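Local coordinates for general negative regulator of transcription subunit 2 (Saccharomyces cerevisiae, PDB 4BY6), which serves as a core component of the CCR4-NOT complex, required for its integrity, in transcriptional regulation and in cytoplasmic mRNA deadenylation and turnover, at residues Q108-F113 / V169-Q174. Numbering follows the deposited sequence.
Sequences QDETLF and VFFDPQ
Phe171 carries this contact from the strand side: its ring lies against that of Phe113, one turn into the helix that begins after Gln108. Phe170, one residue before, packs its ring against Phe183 and Arg181 instead of the helix. At Phe171 the side chain turns to the helix. With CG anti to the backbone N (chi1 -178°), the ring reaches out from the strand and offers a face to Phe113. The two rings form an offset stack, centroids 4.3 Å apart and planes tilted by 20°. The displacement brings the CD2 side of Phe113 over the Phe171 ring, where Phe113 CD2 lies 3.4 Å from Phe171 CG, while Phe113 CE2 reaches back to Phe171 CB at 3.6 Å. On the helix side, Phe113 CB rests 3.6 Å from Phe171 CE2, so the stems of both side chains join the stack along with the rings. Glu110, one turn earlier, adds a lighter touch: its CG stands 4.0 Å from Phe171 CE1, and its chain bends at chi2, the carboxylate plane turned 72° from the ring. Beyond the stack the strand ends at Asp172, whose OD1 accepts from Gln174 N at 3.0 Å in an Asx turn; OD2 forms a salt bridge with Arg175. Apolar stacking thus joins the first turn of helix 109-118 to the end of strand 163-172 in the NOT2/NOT3/NOT5 C-terminal region. Trp176 meets Phe171 edge-to-face, Trp137 and Trp146 gather round Phe113, and Leu132 brings in helix 123-134, while strands 145-149 and 177-186 flank strand 163-172 in the antiparallel sheet.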
loop_
_atom_site.group_PDB
_atom_site.type_symbol
_atom_site.label_atom_id
_atom_site.label_comp_id
_atom_site.label_asym_id
_atom_site.label_seq_id
_atom_site.Cartn_x
_atom_site.Cartn_y
_atom_site.Cartn_z
ATOM N N GLN E 108 24.252 16.135 24.765
ATOM C CA GLN E 108 25.352 16.239 23.819
ATOM C C GLN E 108 25.040 17.180 22.635
ATOM O O GLN E 108 23.865 17.448 22.319
ATOM C CB GLN E 108 25.710 14.853 23.319
ATOM C CG GLN E 108 25.984 13.891 24.444
ATOM C CD GLN E 108 26.509 12.577 23.933
ATOM O OE1 GLN E 108 27.007 12.493 22.805
ATOM N NE2 GLN E 108 26.377 11.534 24.736
ATOM N N ASP E 109 26.094 17.631 21.957
ATOM C CA ASP E 109 25.945 18.581 20.858
ATOM C C ASP E 109 24.837 18.141 19.900
ATOM O O ASP E 109 23.933 18.929 19.589
ATOM C CB ASP E 109 27.260 18.735 20.067
ATOM C CG ASP E 109 28.397 19.377 20.871
ATOM O OD1 ASP E 109 28.156 19.950 21.966
ATOM O OD2 ASP E 109 29.559 19.275 20.394
ATOM N N GLU E 110 24.899 16.887 19.446
ATOM C CA GLU E 110 23.909 16.392 18.491
ATOM C C GLU E 110 22.497 16.547 19.020
ATOM O O GLU E 110 21.615 16.999 18.288
ATOM C CB GLU E 110 24.147 14.934 18.136
ATOM C CG GLU E 110 24.960 14.724 16.906
ATOM C CD GLU E 110 26.364 14.355 17.241
ATOM O OE1 GLU E 110 26.847 14.824 18.307
ATOM O OE2 GLU E 110 26.974 13.594 16.452
ATOM N N THR E 111 22.275 16.209 20.288
ATOM C CA THR E 111 20.928 16.367 20.839
ATOM C C THR E 111 20.443 17.822 20.786
ATOM O O THR E 111 19.280 18.080 20.428
ATOM C CB THR E 111 20.868 15.819 22.266
ATOM O OG1 THR E 111 21.020 14.398 22.187
ATOM C CG2 THR E 111 19.522 16.129 22.941
ATOM N N LEU E 112 21.345 18.766 21.073
ATOM C CA LEU E 112 21.033 20.194 20.971
ATOM C C LEU E 112 20.706 20.594 19.513
ATOM O O LEU E 112 19.758 21.369 19.257
ATOM C CB LEU E 112 22.202 21.031 21.479
ATOM C CG LEU E 112 22.771 20.777 22.871
ATOM C CD1 LEU E 112 24.029 21.610 23.045
ATOM C CD2 LEU E 112 21.747 21.117 23.927
ATOM N N PHE E 113 21.480 20.062 18.564
ATOM C CA PHE E 113 21.198 20.313 17.159
ATOM C C PHE E 113 19.780 19.843 16.804
ATOM O O PHE E 113 19.015 20.551 16.141
ATOM C CB PHE E 113 22.212 19.609 16.265
ATOM C CG PHE E 113 23.581 20.202 16.307
ATOM C CD1 PHE E 113 23.758 21.563 16.497
ATOM C CD2 PHE E 113 24.699 19.394 16.124
ATOM C CE1 PHE E 113 25.031 22.110 16.507
ATOM C CE2 PHE E 113 25.984 19.928 16.139
ATOM C CZ PHE E 113 26.158 21.280 16.338
ATOM N N VAL E 169 34.390 22.660 11.118
ATOM C CA VAL E 169 33.590 21.454 11.136
ATOM C C VAL E 169 32.157 21.935 11.118
ATOM O O VAL E 169 31.738 22.643 12.040
ATOM C CB VAL E 169 33.875 20.580 12.396
ATOM C CG1 VAL E 169 33.063 19.312 12.378
ATOM C CG2 VAL E 169 35.314 20.250 12.476
ATOM N N PHE E 170 31.441 21.612 10.039
ATOM C CA PHE E 170 30.025 21.957 9.863
ATOM C C PHE E 170 29.103 20.807 10.279
ATOM O O PHE E 170 29.386 19.646 9.985
ATOM C CB PHE E 170 29.740 22.298 8.407
ATOM C CG PHE E 170 30.308 23.605 7.945
ATOM C CD1 PHE E 170 31.641 23.721 7.588
ATOM C CD2 PHE E 170 29.488 24.714 7.818
ATOM C CE1 PHE E 170 32.151 24.946 7.134
ATOM C CE2 PHE E 170 29.992 25.926 7.368
ATOM C CZ PHE E 170 31.322 26.045 7.030
ATOM N N PHE E 171 27.983 21.093 10.932
ATOM C CA PHE E 171 27.061 19.993 11.182
ATOM C C PHE E 171 25.973 19.953 10.120
ATOM O O PHE E 171 25.290 20.947 9.877
ATOM C CB PHE E 171 26.446 20.066 12.591
ATOM C CG PHE E 171 25.518 18.919 12.893
ATOM C CD1 PHE E 171 26.024 17.643 13.138
ATOM C CD2 PHE E 171 24.136 19.104 12.908
ATOM C CE1 PHE E 171 25.165 16.569 13.396
ATOM C CE2 PHE E 171 23.276 18.038 13.178
ATOM C CZ PHE E 171 23.793 16.764 13.421
ATOM N N ASP E 172 25.827 18.778 9.517
ATOM C CA ASP E 172 24.840 18.484 8.482
ATOM C C ASP E 172 23.724 17.642 9.084
ATOM O O ASP E 172 23.889 16.435 9.289
ATOM C CB ASP E 172 25.517 17.738 7.319
ATOM C CG ASP E 172 24.584 17.460 6.130
ATOM O OD1 ASP E 172 23.334 17.580 6.237
ATOM O OD2 ASP E 172 25.138 17.092 5.067
ATOM N N PRO E 173 22.564 18.271 9.320
ATOM C CA PRO E 173 21.415 17.660 10.009
ATOM C C PRO E 173 20.694 16.625 9.142
ATOM O O PRO E 173 19.910 15.842 9.679
ATOM C CB PRO E 173 20.486 18.852 10.290
ATOM C CG PRO E 173 21.249 20.102 9.814
ATOM C CD PRO E 173 22.258 19.621 8.818
ATOM N N GLN E 174 20.942 16.627 7.833
ATOM C CA GLN E 174 20.321 15.635 6.954
ATOM C C GLN E 174 21.128 14.339 6.921
ATOM O O GLN E 174 20.568 13.249 6.831
ATOM C CB GLN E 174 20.164 16.186 5.538
ATOM C CG GLN E 174 19.147 17.300 5.432
ATOM C CD GLN E 174 17.753 16.820 5.741
ATOM O OE1 GLN E 174 17.449 15.635 5.606
ATOM N NE2 GLN E 174 16.892 17.736 6.171
#